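Long-range contacts in Lin0012 protein (Listeria innocua, PDB 3K17), which probably phosphorylates phosphomevalonate with ATP in the mevalonate route to isopentenyl diphosphate, as a kinase of the GHMP family: residues Tyr38-Asn49 with Thr97-Leu107; Phe77-Ala85 with Ala123-Met132. All coordinates share one frame; numbering follows the deposited sequence.

Interaction 1. Residues Tyr38-Asn49 with Thr97-Leu107; sequences YITLTLEDSERN and TPVKMVIETEL
Two antiparallel strands of the mixed sheet in the N-terminal half meet here, Leu41 beside Ile103 near the middle. The strand axes pass 4.5 Å apart at 165°. Hydrogen-bonded pairs Thr40-Glu104, Thr42-Val102 and Glu44-Lys100 alternate with non-hydrogen-bonded ones. Both ends are finished by side chains. At one, Tyr38 N gives a nearly straight bond to Glu106 OE1 (2.8 Å), which is met on its anti side; the same oxygen lies at the edge of the Tyr38 ring. At the other, the chain turns back after Ser46. Val99 N donates in the carbonyl plane to Asn49 OD1 (3.2 Å), and a water joins that oxygen to Thr97 O. Asn49 ND2 is bonded to Trp62 O.

One face is apolar. Ile103 CG1 lies 3.7 Å from Leu41 CG. CG of Met101, a selenomethionine, touches both Leu41 CD2 and Leu43 CD1, 4.0 Å from each. The Ile39 and Leu107 side chains cross at about a right angle, CG1 to CD1 3.8 Å. The other face is largely polar. Lys100, with CG anti to the backbone N (chi1 167°) and extended beyond it, brings CD beside Glu44 CD. Glu44 OE2 and Lys100 NZ stay 4.6 Å apart, joined by a water. Another water lies by Thr42 OG1, Val102 O and Glu104 OE1. An apolar face against helices and a largely polar other face are typical of a two-layer alpha/beta sheet, here in the GHMP kinase fold.

Interaction 2. Residues Phe77-Ala85 with Ala123-Met132; sequences FTAEAINIA and ATVAVINALM
Apolar packing carries most of this contact, with Ala81 and Ala85 of one helix set against Val127, Ile128 and Leu131 of the other. The axes run 8.7 Å apart and cross at -29°. No direct hydrogen bond joins the two segments. Ala81 CB meets Val127 CG1 at 3.6 Å. With CG1 anti to the backbone N (chi1 168°), that valine branch also touches Ile82 CG1, again at 3.6 Å. The other branch, CG2, meets the Thr78 side chain, which crosses it at about a right angle. Thr78 CG2 also reaches Ala123 CB.

Further along, Leu131 CD1 lies 3.7 Å from Ala85 CB. CE of Met132, a selenomethionine, touches the same methyl at 4.0 Å, its chain bent at chi2 and chi3. Ile128 CD1 reaches in to Ala81 O (3.6 Å) and touches Ile84 CG2.

The polar link is a water at the Phe77 end. It donates to Phe77 O (2.8 Å) and to Thr124 OG1 (2.9 Å), and lies at the edge of the Phe77 ring. Thr124 OG1 is also bonded to Ser120 O.

Phe77 stacks on His152 of helix 141-156. Ile84 of helix 76-91 packs on Ala188 of a second subunit. The two helices lie side by side over the apolar face of the sheet; Ala126 and Ala130 of helix 119-135 rest on strands 7-18 and 37-45.

How the interactions relate
Interaction 1 lies in the sheet and interaction 2 in the helical layer over it, their centres about 11 Å apart. The apolar face of the 38-49 strand packs directly on helix 119-135. Ile39 CD1 comes to 3.3 Å from Ala123 N, and Leu41 CD2 to 3.6 Å from Ala130 CB. Ile82 CD1 and Met101 CE are 3.8 Å apart, as are Thr78 CG2 and Ile103 CD1. Val127 joins both contacts: its backbone N is 3.6 Å from Leu41 CD1, while its side chain faces helix 76-91. In chain order the segments alternate: strand 37-45, helix 76-91, strand 99-105, then helix 119-135. The chain thus passes back and forth between sheet and helices. Neither contact includes a bound ligand.

Interaction 1. Residues Tyr38-Asn49 with Thr97-Leu107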
# COMPACT_ATOMS: atom_id res chain seq x y z
N TYR A 38 11.09 -15.76 37.89
CA TYR A 38 10.54 -14.44 37.71
C TYR A 38 10.94 -13.56 36.53
O TYR A 38 11.97 -13.74 35.89
CB TYR A 38 10.83 -13.62 38.97
CG TYR A 38 10.35 -14.27 40.26
CD1 TYR A 38 9.14 -13.89 40.83
CD2 TYR A 38 11.08 -15.31 40.85
CE1 TYR A 38 8.66 -14.51 41.96
CE2 TYR A 38 10.59 -15.96 41.99
CZ TYR A 38 9.38 -15.55 42.54
OH TYR A 38 8.86 -16.16 43.65
N ILE A 39 10.07 -12.59 36.30
CA ILE A 39 10.31 -11.55 35.34
C ILE A 39 10.63 -10.45 36.36
O ILE A 39 9.94 -10.33 37.38
CB ILE A 39 9.05 -11.20 34.53
CG1 ILE A 39 9.04 -12.05 33.24
CG2 ILE A 39 9.00 -9.70 34.23
CD1 ILE A 39 7.86 -11.83 32.35
N THR A 40 11.68 -9.68 36.11
CA THR A 40 12.06 -8.60 37.03
C THR A 40 12.01 -7.26 36.31
O THR A 40 12.65 -7.08 35.28
CB THR A 40 13.49 -8.81 37.57
OG1 THR A 40 13.55 -10.05 38.27
CG2 THR A 40 13.87 -7.68 38.53
N LEU A 41 11.22 -6.33 36.84
CA LEU A 41 11.12 -5.01 36.24
C LEU A 41 11.71 -3.99 37.22
O LEU A 41 11.22 -3.84 38.34
CB LEU A 41 9.65 -4.68 35.93
CG LEU A 41 9.42 -3.45 35.04
CD1 LEU A 41 8.02 -3.48 34.46
CD2 LEU A 41 9.64 -2.17 35.85
N THR A 42 12.77 -3.30 36.79
CA THR A 42 13.42 -2.29 37.62
C THR A 42 13.04 -0.91 37.09
O THR A 42 13.24 -0.60 35.91
CB THR A 42 14.95 -2.48 37.61
OG1 THR A 42 15.26 -3.81 38.05
CG2 THR A 42 15.64 -1.48 38.53
N LEU A 43 12.45 -0.09 37.96
CA LEU A 43 12.00 1.25 37.58
C LEU A 43 12.71 2.35 38.34
O LEU A 43 12.98 2.22 39.54
CB LEU A 43 10.49 1.37 37.79
CG LEU A 43 9.82 2.74 37.60
CD1 LEU A 43 8.34 2.54 37.36
CD2 LEU A 43 10.04 3.64 38.83
N GLU A 44 13.00 3.45 37.65
CA GLU A 44 13.67 4.57 38.28
C GLU A 44 13.30 5.84 37.54
O GLU A 44 12.84 5.79 36.39
CB GLU A 44 15.19 4.37 38.22
CG GLU A 44 15.76 4.48 36.82
CD GLU A 44 17.18 3.95 36.71
OE1 GLU A 44 17.37 2.73 36.87
OE2 GLU A 44 18.10 4.77 36.46
N ASP A 45 13.48 6.99 38.19
CA ASP A 45 13.17 8.26 37.55
C ASP A 45 14.25 8.50 36.52
O ASP A 45 15.38 8.06 36.68
CB ASP A 45 13.19 9.41 38.57
CG ASP A 45 12.15 9.24 39.65
OD1 ASP A 45 10.95 9.06 39.32
OD2 ASP A 45 12.52 9.31 40.85
N SER A 46 13.90 9.21 35.45
CA SER A 46 14.84 9.53 34.39
C SER A 46 14.41 10.85 33.77
O SER A 46 13.40 11.42 34.16
CB SER A 46 14.84 8.42 33.33
OG SER A 46 13.53 8.21 32.82
N GLU A 47 15.18 11.33 32.79
CA GLU A 47 14.88 12.58 32.11
C GLU A 47 13.79 12.36 31.08
O GLU A 47 12.97 13.25 30.81
CB GLU A 47 16.14 13.13 31.43
CG GLU A 47 17.31 13.41 32.36
CD GLU A 47 16.97 14.45 33.42
OE1 GLU A 47 16.34 15.47 33.07
OE2 GLU A 47 17.34 14.25 34.60
N ARG A 48 13.79 11.18 30.48
CA ARG A 48 12.81 10.81 29.47
C ARG A 48 12.39 9.36 29.67
O ARG A 48 13.12 8.57 30.26
CB ARG A 48 13.40 11.00 28.07
CG ARG A 48 13.52 12.47 27.65
CD ARG A 48 14.21 12.62 26.30
NE ARG A 48 15.64 12.34 26.39
CZ ARG A 48 16.52 13.15 26.96
NH1 ARG A 48 16.12 14.29 27.51
NH2 ARG A 48 17.81 12.83 26.98
N ASN A 49 11.20 9.02 29.19
CA ASN A 49 10.71 7.65 29.33
C ASN A 49 11.62 6.67 28.63
O ASN A 49 12.14 6.95 27.56
CB ASN A 49 9.31 7.50 28.75
CG ASN A 49 8.26 8.09 29.64
OD1 ASN A 49 8.38 8.04 30.87
ND2 ASN A 49 7.20 8.64 29.05
N THR A 97 5.40 11.14 35.33
CA THR A 97 6.72 11.73 35.29
C THR A 97 7.60 10.73 34.56
O THR A 97 7.32 9.53 34.59
CB THR A 97 7.26 12.01 36.70
OG1 THR A 97 7.24 10.80 37.47
CG2 THR A 97 6.39 13.07 37.40
N PRO A 98 8.66 11.20 33.89
CA PRO A 98 9.55 10.30 33.16
C PRO A 98 10.21 9.20 33.99
O PRO A 98 10.76 9.46 35.05
CB PRO A 98 10.57 11.26 32.53
CG PRO A 98 10.56 12.45 33.46
CD PRO A 98 9.09 12.60 33.76
N VAL A 99 10.13 7.97 33.50
CA VAL A 99 10.74 6.84 34.19
C VAL A 99 11.43 5.87 33.23
O VAL A 99 11.04 5.74 32.07
CB VAL A 99 9.70 6.02 35.00
CG1 VAL A 99 9.04 6.90 36.05
CG2 VAL A 99 8.67 5.41 34.07
N LYS A 100 12.45 5.19 33.75
CA LYS A 100 13.19 4.20 32.98
C LYS A 100 12.80 2.85 33.57
O LYS A 100 12.85 2.66 34.78
CB LYS A 100 14.69 4.41 33.13
CG LYS A 100 15.54 3.24 32.63
CD LYS A 100 17.03 3.54 32.80
CE LYS A 100 17.88 2.33 32.46
NZ LYS A 100 19.34 2.59 32.55
N MSE A 101 12.39 1.92 32.70
CA MSE A 101 11.98 0.59 33.14
C MSE A 101 12.75 -0.47 32.37
O MSE A 101 12.79 -0.44 31.13
CB MSE A 101 10.48 0.39 32.93
CG MSE A 101 9.59 1.24 33.84
SE MSE A 101 7.70 0.89 33.54
CE MSE A 101 7.41 2.13 32.08
N VAL A 102 13.35 -1.40 33.11
CA VAL A 102 14.13 -2.48 32.52
C VAL A 102 13.57 -3.83 32.93
O VAL A 102 13.51 -4.15 34.12
CB VAL A 102 15.60 -2.41 32.97
CG1 VAL A 102 16.37 -3.61 32.43
CG2 VAL A 102 16.23 -1.10 32.49
N ILE A 103 13.15 -4.62 31.94
CA ILE A 103 12.60 -5.93 32.21
C ILE A 103 13.59 -7.04 31.89
O ILE A 103 14.17 -7.08 30.80
CB ILE A 103 11.31 -6.17 31.40
CG1 ILE A 103 10.25 -5.15 31.82
CG2 ILE A 103 10.81 -7.61 31.61
CD1 ILE A 103 8.91 -5.30 31.10
N GLU A 104 13.79 -7.94 32.85
CA GLU A 104 14.68 -9.09 32.69
C GLU A 104 13.80 -10.31 32.91
O GLU A 104 12.74 -10.21 33.52
CB GLU A 104 15.79 -9.07 33.75
CG GLU A 104 16.72 -7.88 33.70
CD GLU A 104 17.58 -7.78 34.96
OE1 GLU A 104 17.03 -7.52 36.06
OE2 GLU A 104 18.81 -7.98 34.85
N THR A 105 14.25 -11.48 32.44
CA THR A 105 13.46 -12.69 32.61
C THR A 105 14.24 -13.95 33.00
O THR A 105 15.41 -14.10 32.66
CB THR A 105 12.68 -13.01 31.33
OG1 THR A 105 11.97 -14.24 31.50
CG2 THR A 105 13.63 -13.13 30.13
N GLU A 106 13.55 -14.85 33.70
CA GLU A 106 14.09 -16.14 34.12
C GLU A 106 13.10 -17.17 33.61
O GLU A 106 13.17 -18.35 33.95
CB GLU A 106 14.16 -16.27 35.65
CG GLU A 106 14.77 -15.09 36.41
CD GLU A 106 14.81 -15.34 37.93
OE1 GLU A 106 13.86 -15.94 38.48
OE2 GLU A 106 15.80 -14.92 38.57
N LEU A 107 12.15 -16.73 32.79
CA LEU A 107 11.13 -17.64 32.27
C LEU A 107 11.57 -18.32 30.99
O LEU A 107 10.76 -18.88 30.26
CB LEU A 107 9.82 -16.89 32.05
CG LEU A 107 9.28 -16.12 33.26
CD1 LEU A 107 7.85 -15.69 32.99
CD2 LEU A 107 9.33 -17.01 34.51
O HOH W 1 15.19 -5.39 35.97
O HOH W 2 20.05 3.85 34.89
O HOH W 3 6.25 7.95 32.63

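Interaction 2. Residues Phe77-Ala85 with Ala123-Met132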
# COMPACT_ATOMS: atom_id res chain seq x y z
N PHE A 77 2.76 -6.31 24.10
CA PHE A 77 2.20 -6.56 25.42
C PHE A 77 2.56 -5.49 26.44
O PHE A 77 1.68 -4.99 27.13
CB PHE A 77 2.60 -7.94 25.96
CG PHE A 77 1.78 -9.07 25.39
CD1 PHE A 77 0.44 -9.23 25.77
CD2 PHE A 77 2.33 -9.96 24.48
CE1 PHE A 77 -0.34 -10.26 25.25
CE2 PHE A 77 1.55 -11.00 23.94
CZ PHE A 77 0.21 -11.15 24.33
N THR A 78 3.84 -5.13 26.54
CA THR A 78 4.26 -4.13 27.52
C THR A 78 3.83 -2.72 27.15
O THR A 78 3.52 -1.91 28.04
CB THR A 78 5.79 -4.18 27.76
OG1 THR A 78 6.49 -4.05 26.51
CG2 THR A 78 6.18 -5.49 28.40
N ALA A 79 3.80 -2.41 25.86
CA ALA A 79 3.38 -1.08 25.43
C ALA A 79 1.91 -0.90 25.79
O ALA A 79 1.50 0.17 26.24
CB ALA A 79 3.56 -0.90 23.93
N GLU A 80 1.12 -1.94 25.59
CA GLU A 80 -0.30 -1.86 25.90
C GLU A 80 -0.53 -1.66 27.40
O GLU A 80 -1.40 -0.89 27.79
CB GLU A 80 -1.01 -3.14 25.44
CG GLU A 80 -2.51 -3.13 25.65
CD GLU A 80 -3.25 -2.29 24.62
OE1 GLU A 80 -2.60 -1.80 23.67
OE2 GLU A 80 -4.48 -2.13 24.76
N ALA A 81 0.25 -2.36 28.22
CA ALA A 81 0.12 -2.24 29.67
C ALA A 81 0.47 -0.81 30.09
O ALA A 81 -0.18 -0.23 30.94
CB ALA A 81 1.03 -3.23 30.36
N ILE A 82 1.50 -0.24 29.47
CA ILE A 82 1.92 1.13 29.76
C ILE A 82 0.84 2.12 29.34
O ILE A 82 0.54 3.09 30.05
CB ILE A 82 3.25 1.46 29.03
CG1 ILE A 82 4.41 0.72 29.70
CG2 ILE A 82 3.50 2.97 29.02
CD1 ILE A 82 5.73 0.82 28.94
N ASN A 83 0.23 1.88 28.18
CA ASN A 83 -0.80 2.77 27.67
C ASN A 83 -2.07 2.74 28.53
O ASN A 83 -2.62 3.78 28.87
CB ASN A 83 -1.13 2.39 26.21
CG ASN A 83 0.00 2.76 25.25
OD1 ASN A 83 0.23 2.10 24.22
ND2 ASN A 83 0.73 3.83 25.58
N ILE A 84 -2.51 1.55 28.90
CA ILE A 84 -3.70 1.46 29.73
C ILE A 84 -3.43 2.01 31.13
O ILE A 84 -4.29 2.64 31.73
CB ILE A 84 -4.21 -0.00 29.83
CG1 ILE A 84 -5.61 -0.03 30.44
CG2 ILE A 84 -3.25 -0.83 30.68
CD1 ILE A 84 -6.22 -1.41 30.48
N ALA A 85 -2.23 1.79 31.66
CA ALA A 85 -1.90 2.30 32.99
C ALA A 85 -1.89 3.83 32.95
O ALA A 85 -2.37 4.51 33.86
CB ALA A 85 -0.55 1.78 33.44
N ALA A 123 4.93 -10.26 32.14
CA ALA A 123 5.45 -8.96 31.74
C ALA A 123 4.38 -7.90 31.93
O ALA A 123 4.64 -6.81 32.45
CB ALA A 123 5.91 -9.01 30.27
N THR A 124 3.16 -8.22 31.50
CA THR A 124 2.05 -7.30 31.64
C THR A 124 1.85 -6.93 33.13
O THR A 124 1.74 -5.76 33.49
CB THR A 124 0.75 -7.93 31.10
OG1 THR A 124 0.92 -8.23 29.71
CG2 THR A 124 -0.42 -6.98 31.26
N VAL A 125 1.81 -7.94 33.98
CA VAL A 125 1.62 -7.74 35.42
C VAL A 125 2.77 -6.94 36.03
O VAL A 125 2.55 -6.13 36.94
CB VAL A 125 1.46 -9.10 36.15
CG1 VAL A 125 1.52 -8.93 37.67
CG2 VAL A 125 0.12 -9.73 35.76
N ALA A 126 3.99 -7.14 35.54
CA ALA A 126 5.14 -6.41 36.06
C ALA A 126 5.00 -4.92 35.75
O ALA A 126 5.28 -4.07 36.61
CB ALA A 126 6.45 -6.96 35.45
N VAL A 127 4.57 -4.59 34.54
CA VAL A 127 4.39 -3.20 34.16
C VAL A 127 3.30 -2.55 35.01
O VAL A 127 3.49 -1.45 35.56
CB VAL A 127 4.02 -3.08 32.65
CG1 VAL A 127 3.55 -1.65 32.33
CG2 VAL A 127 5.24 -3.45 31.79
N ILE A 128 2.15 -3.21 35.14
CA ILE A 128 1.05 -2.64 35.92
C ILE A 128 1.49 -2.43 37.37
O ILE A 128 1.27 -1.35 37.93
CB ILE A 128 -0.20 -3.55 35.87
CG1 ILE A 128 -0.73 -3.65 34.42
CG2 ILE A 128 -1.29 -3.00 36.82
CD1 ILE A 128 -1.08 -2.31 33.78
N ASN A 129 2.10 -3.44 37.97
CA ASN A 129 2.55 -3.31 39.35
C ASN A 129 3.59 -2.23 39.52
O ASN A 129 3.53 -1.46 40.49
CB ASN A 129 3.11 -4.62 39.88
CG ASN A 129 2.05 -5.45 40.57
OD1 ASN A 129 1.08 -4.92 41.08
ND2 ASN A 129 2.24 -6.76 40.59
N ALA A 130 4.54 -2.15 38.60
CA ALA A 130 5.58 -1.14 38.68
C ALA A 130 5.03 0.29 38.59
O ALA A 130 5.45 1.16 39.34
CB ALA A 130 6.63 -1.36 37.59
N LEU A 131 4.11 0.53 37.67
CA LEU A 131 3.56 1.88 37.51
C LEU A 131 2.58 2.26 38.61
O LEU A 131 2.49 3.43 38.99
CB LEU A 131 2.90 2.05 36.13
CG LEU A 131 3.87 2.05 34.94
CD1 LEU A 131 3.11 2.06 33.62
CD2 LEU A 131 4.78 3.26 35.03
N MSE A 132 1.83 1.28 39.12
CA MSE A 132 0.90 1.58 40.19
C MSE A 132 1.67 1.83 41.48
O MSE A 132 1.35 2.77 42.22
CB MSE A 132 -0.10 0.43 40.39
CG MSE A 132 -1.10 0.26 39.25
SE MSE A 132 -2.09 1.87 38.78
CE MSE A 132 -0.95 2.50 37.32
O HOH W 4 -0.49 -6.54 27.89